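Local coordinates for Nitrate/nitrite binding protein NrtA (PDB 2G29) that binds nitrate in the periplasm as the substrate-binding protein of the NrtABCD ABC transporter for nitrate and probably nitrite uptake, at residues A[164-167]-A[168-172]; A[232-235]-A[236-240]; A[92-95]-A[96-100]; A[180-183]-A[184-188]; A[210-213]-A[214-217]. All coordinates share one frame; numbering follows the deposited sequence.

Contact 1: residues A[164-167]-A[168-172]; sequences GGTH and DMWIR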
loop_
_atom_site.group_PDB
_atom_site.type_symbol
_atom_site.label_atom_id
_atom_site.label_comp_id
_atom_site.label_asym_id
_atom_site.label_seq_id
_atom_site.Cartn_x
_atom_site.Cartn_y
_atom_site.Cartn_z
ATOM N N GLY A 164 3.928 4.168 10.711
ATOM C CA GLY A 164 2.768 3.352 10.978
ATOM C C GLY A 164 2.170 2.848 9.676
ATOM O O GLY A 164 1.215 2.048 9.685
ATOM N N GLY A 165 2.738 3.294 8.550
ATOM C CA GLY A 165 2.213 2.851 7.273
ATOM C C GLY A 165 2.655 1.465 6.873
ATOM O O GLY A 165 3.409 0.819 7.603
ATOM N N THR A 166 2.195 0.994 5.715
ATOM C CA THR A 166 2.560 -0.346 5.270
ATOM C C THR A 166 4.079 -0.581 5.154
ATOM O O THR A 166 4.577 -1.560 5.703
ATOM C CB THR A 166 1.911 -0.659 3.875
ATOM O OG1 THR A 166 2.361 0.325 2.944
ATOM C CG2 THR A 166 0.359 -0.625 3.921
ATOM N N HIS A 167 4.810 0.297 4.470
ATOM C CA HIS A 167 6.249 0.050 4.276
ATOM C C HIS A 167 7.014 0.077 5.570
ATOM O O HIS A 167 7.998 -0.667 5.711
ATOM C CB HIS A 167 6.825 1.032 3.238
ATOM C CG HIS A 167 5.952 1.145 2.051
ATOM N ND1 HIS A 167 5.982 0.271 0.989
ATOM C CD2 HIS A 167 4.884 1.951 1.852
ATOM C CE1 HIS A 167 4.964 0.532 0.181
ATOM N NE2 HIS A 167 4.288 1.552 0.690
ATOM N N ASP A 168 6.592 0.917 6.504
ATOM C CA ASP A 168 7.217 0.964 7.827
ATOM C C ASP A 168 7.017 -0.440 8.452
ATOM O O ASP A 168 7.962 -1.045 8.985
ATOM C CB ASP A 168 6.521 2.070 8.641
ATOM C CG ASP A 168 7.199 2.366 9.973
ATOM O OD1 ASP A 168 8.414 2.105 10.120
ATOM O OD2 ASP A 168 6.505 2.920 10.860
ATOM N N MET A 169 5.803 -0.992 8.373
ATOM C CA MET A 169 5.567 -2.334 8.926
ATOM C C MET A 169 6.385 -3.410 8.199
ATOM O O MET A 169 6.974 -4.281 8.828
ATOM C CB MET A 169 4.088 -2.711 8.846
ATOM C CG MET A 169 3.120 -1.804 9.599
ATOM S SD MET A 169 3.497 -1.497 11.349
ATOM C CE MET A 169 4.427 0.052 11.225
ATOM N N TRP A 170 6.490 -3.318 6.875
ATOM C CA TRP A 170 7.227 -4.370 6.153
ATOM C C TRP A 170 8.716 -4.345 6.467
ATOM O O TRP A 170 9.312 -5.385 6.768
ATOM C CB TRP A 170 7.100 -4.249 4.641
ATOM C CG TRP A 170 5.722 -4.132 4.085
ATOM C CD1 TRP A 170 5.365 -3.340 3.033
ATOM C CD2 TRP A 170 4.517 -4.745 4.563
ATOM N NE1 TRP A 170 4.003 -3.410 2.832
ATOM C CE2 TRP A 170 3.461 -4.257 3.766
ATOM C CE3 TRP A 170 4.216 -5.653 5.602
ATOM C CZ2 TRP A 170 2.125 -4.636 3.957
ATOM C CZ3 TRP A 170 2.902 -6.036 5.803
ATOM C CH2 TRP A 170 1.859 -5.527 4.983
ATOM N N ILE A 171 9.332 -3.174 6.399
ATOM C CA ILE A 171 10.761 -3.130 6.670
ATOM C C ILE A 171 11.099 -3.444 8.132
ATOM O O ILE A 171 12.094 -4.109 8.389
ATOM C CB ILE A 171 11.386 -1.785 6.136
ATOM C CG1 ILE A 171 12.864 -2.013 5.822
ATOM C CG2 ILE A 171 11.201 -0.647 7.123
ATOM C CD1 ILE A 171 13.480 -0.875 5.014
ATOM N N ARG A 172 10.275 -2.996 9.074
ATOM C CA ARG A 172 10.500 -3.326 10.483
ATOM C C ARG A 172 10.312 -4.822 10.701
ATOM O O ARG A 172 11.040 -5.434 11.493
ATOM C CB ARG A 172 9.528 -2.591 11.390
ATOM C CG ARG A 172 9.825 -1.117 11.530
ATOM C CD ARG A 172 8.762 -0.428 12.360
ATOM N NE ARG A 172 9.150 0.969 12.580
ATOM C CZ ARG A 172 9.443 1.492 13.776
ATOM N NH1 ARG A 172 9.372 0.752 14.890
ATOM N NH2 ARG A 172 9.898 2.740 13.837
#

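Contact 2: residues A[232-235]-A[236-240]; sequences QLWK and DHPEK. With NO3 (nitrate ion), chain B.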
loop_
_atom_site.group_PDB
_atom_site.type_symbol
_atom_site.label_atom_id
_atom_site.label_comp_id
_atom_site.label_asym_id
_atom_site.label_seq_id
_atom_site.Cartn_x
_atom_site.Cartn_y
_atom_site.Cartn_z
ATOM N N GLN A 232 6.923 -11.856 -0.891
ATOM C CA GLN A 232 7.808 -12.886 -0.348
ATOM C C GLN A 232 7.794 -12.809 1.180
ATOM O O GLN A 232 8.195 -13.764 1.851
ATOM C CB GLN A 232 9.258 -12.697 -0.808
ATOM C CG GLN A 232 9.536 -12.947 -2.264
ATOM C CD GLN A 232 11.006 -12.715 -2.528
ATOM O OE1 GLN A 232 11.863 -13.572 -2.217
ATOM N NE2 GLN A 232 11.324 -11.565 -3.061
ATOM N N LEU A 233 7.355 -11.670 1.737
ATOM C CA LEU A 233 7.297 -11.503 3.192
ATOM C C LEU A 233 5.939 -11.987 3.717
ATOM O O LEU A 233 5.862 -12.608 4.779
ATOM C CB LEU A 233 7.460 -10.028 3.538
ATOM C CG LEU A 233 8.794 -9.366 3.351
ATOM C CD1 LEU A 233 8.646 -7.904 3.780
ATOM C CD2 LEU A 233 9.862 -10.059 4.184
ATOM N N TRP A 234 4.874 -11.667 2.987
ATOM C CA TRP A 234 3.507 -12.061 3.315
ATOM C C TRP A 234 2.788 -12.281 1.995
ATOM O O TRP A 234 2.534 -11.342 1.259
ATOM C CB TRP A 234 2.836 -10.963 4.183
ATOM C CG TRP A 234 1.416 -11.235 4.551
ATOM C CD1 TRP A 234 0.707 -12.394 4.364
ATOM C CD2 TRP A 234 0.536 -10.332 5.226
ATOM N NE1 TRP A 234 -0.564 -12.263 4.881
ATOM C CE2 TRP A 234 -0.690 -11.005 5.423
ATOM C CE3 TRP A 234 0.670 -9.018 5.691
ATOM C CZ2 TRP A 234 -1.791 -10.399 6.069
ATOM C CZ3 TRP A 234 -0.409 -8.418 6.329
ATOM C CH2 TRP A 234 -1.621 -9.101 6.518
ATOM N N LYS A 235 2.490 -13.541 1.668
ATOM C CA LYS A 235 1.836 -13.826 0.398
ATOM C C LYS A 235 0.501 -13.111 0.247
ATOM O O LYS A 235 -0.314 -13.148 1.156
ATOM C CB LYS A 235 1.622 -15.334 0.228
ATOM C CG LYS A 235 2.872 -16.108 -0.127
ATOM C CD LYS A 235 2.575 -17.609 -0.205
ATOM C CE LYS A 235 3.863 -18.390 -0.518
ATOM N NZ LYS A 235 3.623 -19.851 -0.757
ATOM N N ASP A 236 0.311 -12.461 -0.899
ATOM C CA ASP A 236 -0.901 -11.730 -1.245
ATOM C C ASP A 236 -1.271 -10.780 -0.107
ATOM O O ASP A 236 -2.429 -10.655 0.304
ATOM C CB ASP A 236 -2.064 -12.700 -1.563
ATOM C CG ASP A 236 -1.778 -13.567 -2.778
ATOM O OD1 ASP A 236 -1.080 -13.080 -3.712
ATOM O OD2 ASP A 236 -2.271 -14.734 -2.818
ATOM N N HIS A 237 -0.268 -10.055 0.377
ATOM C CA HIS A 237 -0.490 -9.154 1.498
ATOM C C HIS A 237 -1.302 -7.926 1.130
ATOM O O HIS A 237 -1.129 -7.345 0.049
ATOM C CB HIS A 237 0.866 -8.719 2.097
ATOM C CG HIS A 237 1.578 -7.642 1.305
ATOM N ND1 HIS A 237 2.629 -7.897 0.444
ATOM C CD2 HIS A 237 1.399 -6.308 1.289
ATOM C CE1 HIS A 237 3.062 -6.754 -0.066
ATOM N NE2 HIS A 237 2.330 -5.771 0.427
ATOM N N PRO A 238 -2.188 -7.495 2.031
ATOM C CA PRO A 238 -2.998 -6.292 1.769
ATOM C C PRO A 238 -2.014 -5.114 1.688
ATOM O O PRO A 238 -1.011 -5.074 2.428
ATOM C CB PRO A 238 -3.885 -6.186 3.012
ATOM C CG PRO A 238 -3.020 -6.857 4.095
ATOM C CD PRO A 238 -2.462 -8.062 3.360
ATOM N N GLU A 239 -2.310 -4.135 0.835
ATOM C CA GLU A 239 -1.409 -2.982 0.707
ATOM C C GLU A 239 -2.177 -1.671 0.656
ATOM O O GLU A 239 -2.535 -1.118 1.709
ATOM C CB GLU A 239 -0.511 -3.175 -0.530
ATOM C CG GLU A 239 0.479 -2.050 -0.813
ATOM C CD GLU A 239 1.360 -1.668 0.360
ATOM O OE1 GLU A 239 1.851 -2.563 1.099
ATOM O OE2 GLU A 239 1.604 -0.444 0.491
ATOM N N LYS A 240 -2.475 -1.153 -0.526
ATOM C CA LYS A 240 -3.219 0.115 -0.601
ATOM C C LYS A 240 -4.703 -0.067 -0.450
ATOM O O LYS A 240 -5.262 -1.137 -0.731
ATOM C CB LYS A 240 -2.943 0.835 -1.933
ATOM C CG LYS A 240 -1.466 1.045 -2.219
ATOM C CD LYS A 240 -0.826 2.006 -1.190
ATOM C CE LYS A 240 0.586 2.423 -1.606
ATOM N NZ LYS A 240 1.559 1.248 -1.783
HETATM N N NO3 B . 4.659 3.344 -1.575
HETATM O O1 NO3 B . 4.141 2.253 -2.213
HETATM O O2 NO3 B . 5.923 3.829 -1.540
HETATM O O3 NO3 B . 3.684 4.137 -0.723
#

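Contact 3: residues A[92-95]-A[96-100]; sequences AHIL and TPMPY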
loop_
_atom_site.group_PDB
_atom_site.type_symbol
_atom_site.label_atom_id
_atom_site.label_comp_id
_atom_site.label_asym_id
_atom_site.label_seq_id
_atom_site.Cartn_x
_atom_site.Cartn_y
_atom_site.Cartn_z
ATOM N N ALA A 92 -8.557 9.050 -1.309
ATOM C CA ALA A 92 -7.237 8.796 -1.877
ATOM C C ALA A 92 -6.890 7.333 -2.005
ATOM O O ALA A 92 -7.468 6.490 -1.321
ATOM C CB ALA A 92 -6.172 9.410 -0.938
ATOM N N HIS A 93 -5.921 7.083 -2.894
ATOM C CA HIS A 93 -5.223 5.804 -3.010
ATOM C C HIS A 93 -4.343 6.044 -1.762
ATOM O O HIS A 93 -3.651 7.047 -1.661
ATOM C CB HIS A 93 -4.476 5.781 -4.363
ATOM C CG HIS A 93 -3.053 5.286 -4.322
ATOM N ND1 HIS A 93 -2.688 3.958 -4.410
ATOM C CD2 HIS A 93 -1.902 5.999 -4.358
ATOM C CE1 HIS A 93 -1.363 3.874 -4.520
ATOM N NE2 HIS A 93 -0.872 5.094 -4.499
ATOM N N ILE A 94 -4.369 5.113 -0.810
ATOM C CA ILE A 94 -3.709 5.343 0.467
ATOM C C ILE A 94 -3.194 4.087 1.159
ATOM O O ILE A 94 -3.696 2.994 0.953
ATOM C CB ILE A 94 -4.722 6.104 1.380
ATOM C CG1 ILE A 94 -4.014 6.691 2.603
ATOM C CG2 ILE A 94 -5.871 5.183 1.777
ATOM C CD1 ILE A 94 -4.819 7.901 3.224
ATOM N N LEU A 95 -2.164 4.247 1.981
ATOM C CA LEU A 95 -1.647 3.095 2.735
ATOM C C LEU A 95 -2.795 2.634 3.665
ATOM O O LEU A 95 -3.439 3.468 4.330
ATOM C CB LEU A 95 -0.455 3.546 3.584
ATOM C CG LEU A 95 0.683 4.238 2.826
ATOM C CD1 LEU A 95 1.852 4.557 3.774
ATOM C CD2 LEU A 95 1.202 3.337 1.706
ATOM N N THR A 96 -3.041 1.330 3.774
ATOM C CA THR A 96 -4.152 0.854 4.615
ATOM C C THR A 96 -4.196 1.397 6.067
ATOM O O THR A 96 -5.261 1.730 6.544
ATOM C CB THR A 96 -4.242 -0.713 4.617
ATOM O OG1 THR A 96 -4.708 -1.133 3.333
ATOM C CG2 THR A 96 -5.189 -1.249 5.695
ATOM N N PRO A 97 -3.052 1.509 6.767
ATOM C CA PRO A 97 -3.168 2.030 8.142
ATOM C C PRO A 97 -3.599 3.467 8.219
ATOM O O PRO A 97 -4.197 3.854 9.210
ATOM C CB PRO A 97 -1.764 1.856 8.755
ATOM C CG PRO A 97 -0.889 1.446 7.623
ATOM C CD PRO A 97 -1.714 0.964 6.487
ATOM N N MET A 98 -3.360 4.241 7.170
ATOM C CA MET A 98 -3.676 5.669 7.279
ATOM C C MET A 98 -5.112 6.080 7.585
ATOM O O MET A 98 -5.319 6.982 8.398
ATOM C CB MET A 98 -3.082 6.468 6.102
ATOM C CG MET A 98 -1.546 6.549 6.196
ATOM S SD MET A 98 -0.805 7.261 4.676
ATOM C CE MET A 98 -1.368 8.982 4.859
ATOM N N PRO A 99 -6.118 5.458 6.964
ATOM C CA PRO A 99 -7.477 5.886 7.310
ATOM C C PRO A 99 -7.740 5.680 8.806
ATOM O O PRO A 99 -8.492 6.459 9.424
ATOM C CB PRO A 99 -8.352 4.991 6.427
ATOM C CG PRO A 99 -7.513 4.889 5.185
ATOM C CD PRO A 99 -6.108 4.671 5.718
ATOM N N TYR A 100 -7.099 4.676 9.418
ATOM C CA TYR A 100 -7.254 4.410 10.835
ATOM C C TYR A 100 -6.521 5.468 11.671
ATOM O O TYR A 100 -7.082 6.016 12.614
ATOM C CB TYR A 100 -6.701 3.019 11.169
ATOM C CG TYR A 100 -7.639 1.944 10.694
ATOM C CD1 TYR A 100 -7.445 1.285 9.470
ATOM C CD2 TYR A 100 -8.783 1.648 11.436
ATOM C CE1 TYR A 100 -8.369 0.369 9.010
ATOM C CE2 TYR A 100 -9.723 0.740 10.986
ATOM C CZ TYR A 100 -9.510 0.107 9.775
ATOM O OH TYR A 100 -10.465 -0.769 9.339
#

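Contact 4: residues A[180-183]-A[184-188]; sequences MEPG and KDFST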
loop_
_atom_site.group_PDB
_atom_site.type_symbol
_atom_site.label_atom_id
_atom_site.label_comp_id
_atom_site.label_asym_id
_atom_site.label_seq_id
_atom_site.Cartn_x
_atom_site.Cartn_y
_atom_site.Cartn_z
ATOM N N MET A 180 17.201 -7.424 14.379
ATOM C CA MET A 180 17.559 -6.014 14.558
ATOM C C MET A 180 16.386 -5.226 15.098
ATOM O O MET A 180 15.247 -5.396 14.670
ATOM C CB MET A 180 18.058 -5.432 13.235
ATOM C CG MET A 180 19.446 -5.953 12.881
ATOM S SD MET A 180 19.798 -5.723 11.133
ATOM C CE MET A 180 19.021 -7.149 10.529
ATOM N N GLU A 181 16.676 -4.367 16.066
ATOM C CA GLU A 181 15.640 -3.612 16.723
ATOM C C GLU A 181 15.625 -2.131 16.449
ATOM O O GLU A 181 16.651 -1.469 16.550
ATOM C CB GLU A 181 15.745 -3.835 18.231
ATOM C CG GLU A 181 14.827 -2.939 19.054
ATOM C CD GLU A 181 14.778 -3.355 20.503
ATOM O OE1 GLU A 181 15.519 -4.292 20.882
ATOM O OE2 GLU A 181 13.998 -2.748 21.263
ATOM N N PRO A 182 14.450 -1.584 16.072
ATOM C CA PRO A 182 14.377 -0.142 15.809
ATOM C C PRO A 182 14.730 0.609 17.082
ATOM O O PRO A 182 14.315 0.215 18.170
ATOM C CB PRO A 182 12.921 0.070 15.395
ATOM C CG PRO A 182 12.211 -1.073 16.040
ATOM C CD PRO A 182 13.142 -2.229 15.852
ATOM N N GLY A 183 15.522 1.660 16.941
ATOM C CA GLY A 183 15.915 2.452 18.094
ATOM C C GLY A 183 17.223 1.998 18.709
ATOM O O GLY A 183 17.811 2.709 19.537
ATOM N N LYS A 184 17.679 0.810 18.328
ATOM C CA LYS A 184 18.936 0.262 18.839
ATOM C C LYS A 184 19.934 -0.053 17.738
ATOM O O LYS A 184 21.080 0.384 17.793
ATOM C CB LYS A 184 18.665 -0.998 19.673
ATOM C CG LYS A 184 18.203 -0.665 21.090
ATOM C CD LYS A 184 17.317 -1.758 21.675
ATOM C CE LYS A 184 16.807 -1.374 23.069
ATOM N NZ LYS A 184 15.673 -2.235 23.526
ATOM N N ASP A 185 19.509 -0.814 16.734
ATOM C CA ASP A 185 20.396 -1.168 15.638
ATOM C C ASP A 185 20.240 -0.272 14.406
ATOM O O ASP A 185 21.117 -0.240 13.533
ATOM C CB ASP A 185 20.158 -2.619 15.261
ATOM C CG ASP A 185 20.335 -3.554 16.452
ATOM O OD1 ASP A 185 21.467 -3.612 16.990
ATOM O OD2 ASP A 185 19.359 -4.193 16.876
ATOM N N PHE A 186 19.115 0.436 14.331
ATOM C CA PHE A 186 18.852 1.357 13.224
ATOM C C PHE A 186 17.706 2.258 13.628
ATOM O O PHE A 186 17.025 1.988 14.625
ATOM C CB PHE A 186 18.464 0.593 11.955
ATOM C CG PHE A 186 17.187 -0.149 12.082
ATOM C CD1 PHE A 186 15.970 0.436 11.714
ATOM C CD2 PHE A 186 17.179 -1.430 12.630
ATOM C CE1 PHE A 186 14.785 -0.238 11.896
ATOM C CE2 PHE A 186 15.990 -2.123 12.818
ATOM C CZ PHE A 186 14.771 -1.506 12.442
ATOM N N SER A 187 17.515 3.332 12.870
ATOM C CA SER A 187 16.404 4.263 13.106
ATOM C C SER A 187 15.639 4.354 11.792
ATOM O O SER A 187 16.247 4.263 10.719
ATOM C CB SER A 187 16.907 5.672 13.450
ATOM O OG SER A 187 17.731 5.669 14.602
ATOM N N THR A 188 14.315 4.507 11.878
ATOM C CA THR A 188 13.522 4.668 10.673
ATOM C C THR A 188 13.394 6.149 10.368
ATOM O O THR A 188 13.393 6.999 11.274
ATOM C CB THR A 188 12.093 4.045 10.802
ATOM O OG1 THR A 188 11.455 4.526 11.982
ATOM C CG2 THR A 188 12.151 2.523 10.801
#

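Contact 5: residues A[210-213]-A[214-217]; sequences VGEP and WPLQ. With NO3 (nitrate ion), chain B.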
loop_
_atom_site.group_PDB
_atom_site.type_symbol
_atom_site.label_atom_id
_atom_site.label_comp_id
_atom_site.label_asym_id
_atom_site.label_seq_id
_atom_site.Cartn_x
_atom_site.Cartn_y
_atom_site.Cartn_z
ATOM N N VAL A 210 9.511 0.670 -0.423
ATOM C CA VAL A 210 8.643 1.563 -1.214
ATOM C C VAL A 210 7.956 0.712 -2.294
ATOM O O VAL A 210 8.433 -0.355 -2.634
ATOM C CB VAL A 210 9.526 2.669 -1.882
ATOM C CG1 VAL A 210 10.517 2.028 -2.879
ATOM C CG2 VAL A 210 8.687 3.721 -2.600
ATOM N N GLY A 211 6.813 1.157 -2.798
ATOM C CA GLY A 211 6.147 0.366 -3.836
ATOM C C GLY A 211 6.659 0.618 -5.249
ATOM O O GLY A 211 7.429 1.567 -5.520
ATOM N N GLU A 212 6.275 -0.295 -6.160
ATOM C CA GLU A 212 6.660 -0.133 -7.563
ATOM C C GLU A 212 6.167 1.252 -8.016
ATOM O O GLU A 212 5.122 1.743 -7.560
ATOM C CB GLU A 212 6.015 -1.215 -8.418
ATOM C CG GLU A 212 6.425 -2.671 -8.117
ATOM C CD GLU A 212 7.915 -2.999 -8.330
ATOM O OE1 GLU A 212 8.690 -2.149 -8.850
ATOM O OE2 GLU A 212 8.288 -4.149 -8.005
ATOM N N PRO A 213 6.817 1.839 -9.016
ATOM C CA PRO A 213 7.963 1.341 -9.797
ATOM C C PRO A 213 9.348 1.599 -9.205
ATOM O O PRO A 213 10.359 1.270 -9.830
ATOM C CB PRO A 213 7.786 2.103 -11.111
ATOM C CG PRO A 213 7.423 3.517 -10.593
ATOM C CD PRO A 213 6.378 3.175 -9.494
ATOM N N TRP A 214 9.416 2.123 -7.986
ATOM C CA TRP A 214 10.725 2.529 -7.486
ATOM C C TRP A 214 11.758 1.448 -7.217
ATOM O O TRP A 214 12.952 1.715 -7.398
ATOM C CB TRP A 214 10.497 3.537 -6.322
ATOM C CG TRP A 214 9.475 4.601 -6.692
ATOM C CD1 TRP A 214 8.178 4.676 -6.231
ATOM C CD2 TRP A 214 9.603 5.662 -7.675
ATOM N NE1 TRP A 214 7.507 5.698 -6.845
ATOM C CE2 TRP A 214 8.357 6.319 -7.732
ATOM C CE3 TRP A 214 10.648 6.102 -8.508
ATOM C CZ2 TRP A 214 8.119 7.414 -8.586
ATOM C CZ3 TRP A 214 10.416 7.192 -9.369
ATOM C CH2 TRP A 214 9.163 7.831 -9.392
ATOM N N PRO A 215 11.335 0.219 -6.828
ATOM C CA PRO A 215 12.349 -0.831 -6.608
ATOM C C PRO A 215 13.023 -1.147 -7.952
ATOM O O PRO A 215 14.222 -1.277 -8.028
ATOM C CB PRO A 215 11.512 -2.009 -6.106
ATOM C CG PRO A 215 10.385 -1.296 -5.314
ATOM C CD PRO A 215 10.021 -0.181 -6.287
ATOM N N LEU A 216 12.242 -1.284 -9.020
ATOM C CA LEU A 216 12.866 -1.598 -10.300
ATOM C C LEU A 216 13.695 -0.422 -10.794
ATOM O O LEU A 216 14.764 -0.629 -11.383
ATOM C CB LEU A 216 11.809 -1.990 -11.341
ATOM C CG LEU A 216 12.372 -2.297 -12.763
ATOM C CD1 LEU A 216 13.498 -3.327 -12.732
ATOM C CD2 LEU A 216 11.255 -2.838 -13.633
ATOM N N GLN A 217 13.245 0.820 -10.559
ATOM C CA GLN A 217 14.024 1.938 -11.024
ATOM C C GLN A 217 15.370 1.943 -10.302
ATOM O O GLN A 217 16.394 2.288 -10.872
ATOM C CB GLN A 217 13.285 3.248 -10.775
ATOM C CG GLN A 217 14.155 4.436 -11.200
ATOM C CD GLN A 217 13.420 5.751 -11.171
ATOM O OE1 GLN A 217 13.545 6.524 -10.218
ATOM N NE2 GLN A 217 12.626 6.005 -12.211
HETATM N N NO3 B . 4.659 3.344 -1.575
HETATM O O1 NO3 B . 4.141 2.253 -2.213
HETATM O O2 NO3 B . 5.923 3.829 -1.540
HETATM O O3 NO3 B . 3.684 4.137 -0.723
#

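Contact 1: residues A[164-167]-A[168-172]
His167 and Trp170 meet as an offset edge-to-face aromatic pair, the indole edge turned toward the imidazole face, with His167 ring and Trp170 five-membered ring centroids 5.7 Å apart and planes at 85°. Thr166 adds to both rings: its carbonyl O sits over one indole face, 3.2 Å from Trp170 CG, while OG1 stands above the imidazole plane near the rim. Thr166 CB also lies against Trp170 NE1 at 3.6 Å. The polar ends of Thr166 and Trp170 go elsewhere, OG1 and NE1 each bonding one carboxylate oxygen of Glu239. This is the first turn of helix 166-177, the helix of the beta-alpha-beta unit between strands 157-160 and 187-190, and it offers the nitrate-binding His167 from its N-terminus. Gly165 is the N-cap residue, its carbonyl accepting Met169 N at 3.1 Å. One residue earlier, Gly164 N gives a nearly straight bond of 2.9 Å to Asp168 OD2, which accepts through its anti lone pair. The first torsion of Asp168 (chi1 -172°) swings CG to the side of its carbonyl carbon and so carries the carboxylate back to that amide. Its other oxygen is met from above the carboxylate plane by Arg172 NE, a salt bridge of 2.8 Å between NE and Asp168 OD1.

Contact 2: residues A[232-235]-A[236-240]
Trp234 holds CG trans to its own amide nitrogen, which lays the indole along the chain that follows. The backbone puts His237 CB on that indole, and the first torsion of His237 (chi1 78°), with CG between N and the carbonyl carbon, turns the imidazole off toward Glu239. The stretch is the irregular loop from strand 225-229, in one of the two mixed sheets, to strand 240-245 in the other, a crossing between the halves of the C-clamp periplasmic binding protein. One indole face takes both neighbours: His237 CB lies 3.5 Å from Trp234 CD2, and Pro238 CD makes a CH-pi contact 3.6 Å from the six-membered ring centroid, 17° off its normal. Trp234 NE1 hydrogen-bonds Glu390 OE1. At the rim of the His237 ring, near its plane, lie Trp234 O and Glu239 OE1; NE2 gives OE1 a weak bond. Glu239 has further donors on helix 166-177, consistent with a charged carboxylate held from several directions. In a salt bridge of 2.8 Å, Lys240 NZ meets Glu239 OE2 on the anti side of the carboxylate, 26° out of its plane. The Lys240 chain, bent at chi2 and chi4, brings NZ into a hydrogen bond of 2.8 Å with nitrate O1.

Contact 3: residues A[92-95]-A[96-100]
Ile94 and Leu95, the last residues of strand 91-95, fold against Met98 and Pro99 in the first turn of helix 97-104, at a tight strand-to-helix junction in the alpha/beta fold of the periplasmic binding proteins. The apolar contacts run in two branches. Ile94 has CG1 anti to its backbone N (chi1 -166°), sending that branch obliquely across Met98, with CG1 3.6 Å from Met98 CB and CD1 reaching Met98 CE. Its CG2 methyl points at a corner of the Pro99 ring, Ile94 CG2 to Pro99 CG being 3.8 Å. Leu95 rests on the same methionine, its CG 3.8 Å from Met98 SD; the bend at Met98 chi3 (70°) turns Met98 CE back toward Ile94, so the thioether lies against both strand residues. Replacing Ile94 by an alanine would probably open a gap beside Met98 CB and Pro99 CG and set the end of the methionine freer to turn. Trp73 of the nitrate site packs against Leu95 and Met98 from helix 73-82, and the Leu95 side of this apolar cluster borders the nitrate pocket. Polar contacts belong mainly to the backbone. Thr96 OG1 bonds Glu239 O, and the backbones of these two residues are hydrogen-bonded as well, tying the junction to the start of strand 240-245. Leu95 O serves the helix start: Pro97 has no N-H to offer, and Met98 N makes the bond at 2.9 Å, approaching from 46° above the carbonyl plane, while Pro99 CD closes on the same oxygen at 3.2 Å.

Contact 4: residues A[180-183]-A[184-188]
Glu181 O is gripped by two backbone amides, Asp185 N at 2.9 Å, almost in line with the carbonyl bond, and Lys184 N at 3.1 Å, which comes from 38° above the carbonyl plane. The carboxylate of Asp185 folds back to the Glu181 amide: its OD2 takes Glu181 N at 2.8 Å through the anti lone pair, in a nearly straight bond. Glu181 is thus held by its N-H to Asp185 and by its C=O to Asp185 and Lys184, and the second oxygen of Asp185, OD1, has a salt bridge to Lys147. Farther round, Gly183 N bonds Phe186 O at 2.8 Å. Gly183 has a positive phi (93°), at which a beta carbon would collide with the preceding carbonyl oxygen. These bonds form the tight turn that ends the connection from helix 166-177 into edge strand 187-190, the second half of a beta-alpha-beta unit. On one side the turn is apolar. Phe186, its CG between the backbone N and the carbonyl carbon (chi1 65°), lies side by side with Pro182 and receives Pro182 CA over one ring face, a CH-pi contact 4.0 Å from the centroid. Pro182 CB adds to it near Phe186 CZ, Met180 O stands at the ring edge, and Met180 CB touches Phe186 CE2 at 3.9 Å. Phe150 and Leu175 pack on the same phenylalanine from neighbouring helices. On the more exposed side, the extended chains of Glu181 and Lys184 come together, and Lys184 NZ meets Glu181 OE2 at 2.9 Å from above the carboxylate plane, a salt bridge spanning the turn.

Contact 5: residues A[210-213]-A[214-217]
Pro213 and Trp214 lie side by side and point the same way, the proline ring spread over one indole face with Pro213 CG above its centre and CD 4.0 Å from the five-membered ring centroid, 17° off the normal. The peptide bond before Pro213 is cis. Trp214 has CG anti to its carbonyl carbon (chi1 -47°), which sends the indole back over the preceding chain, where Trp214 CD1 lies 3.3 Å from Gly211 O; NE1 bonds Ala41 O. Val210 touches Trp214 through its CG1 branch, 3.8 Å from Trp214 CB. An alanine in place of Trp214 would probably leave Pro213 without the ring beneath it and Ala41 O without its indole donor. Glu212, bent at chi2, brings OE1 to 3.5 Å from Pro215 CD, while OE2 pairs with Arg299. Trp214 N reaches Gly211 O on a lone pair in the carbonyl plane, and at the N-cap position Pro213 O accepts Gln217 N at 3.0 Å. Gly211 N gives nitrate O2 a nearly straight bond (3.1 Å) and O1 a weak one; with no side chain on Gly211, the ion sits close against this N. The junction of strand 207-211 with helix 214-221 is the setting of the nitrate site in this periplasmic binding protein.

In the fold
Contacts 1, 2 and 5 surround one nitrate, to which Trp73 also bonds: contact 2 supplies Lys240, contact 5 Gly211, and contact 1 His167. Contacts 1 and 2 are knitted together through Glu239, with Thr166 OG1 2.7 Å from Glu239 OE2 and Trp170 NE1 2.9 Å from Glu239 OE1. Contact 3 packs on the same lysine, Leu95 CD2 being 3.5 Å from Lys240 CE, and its Pro97 CG lies 3.0 Å from Gly164 O of contact 1. Contact 4 stands apart, its centre about 23 Å from those of contacts 2 and 5, yet Arg172 NH2 reaches Thr188 OG1 at 3.0 Å, joining it to contact 1.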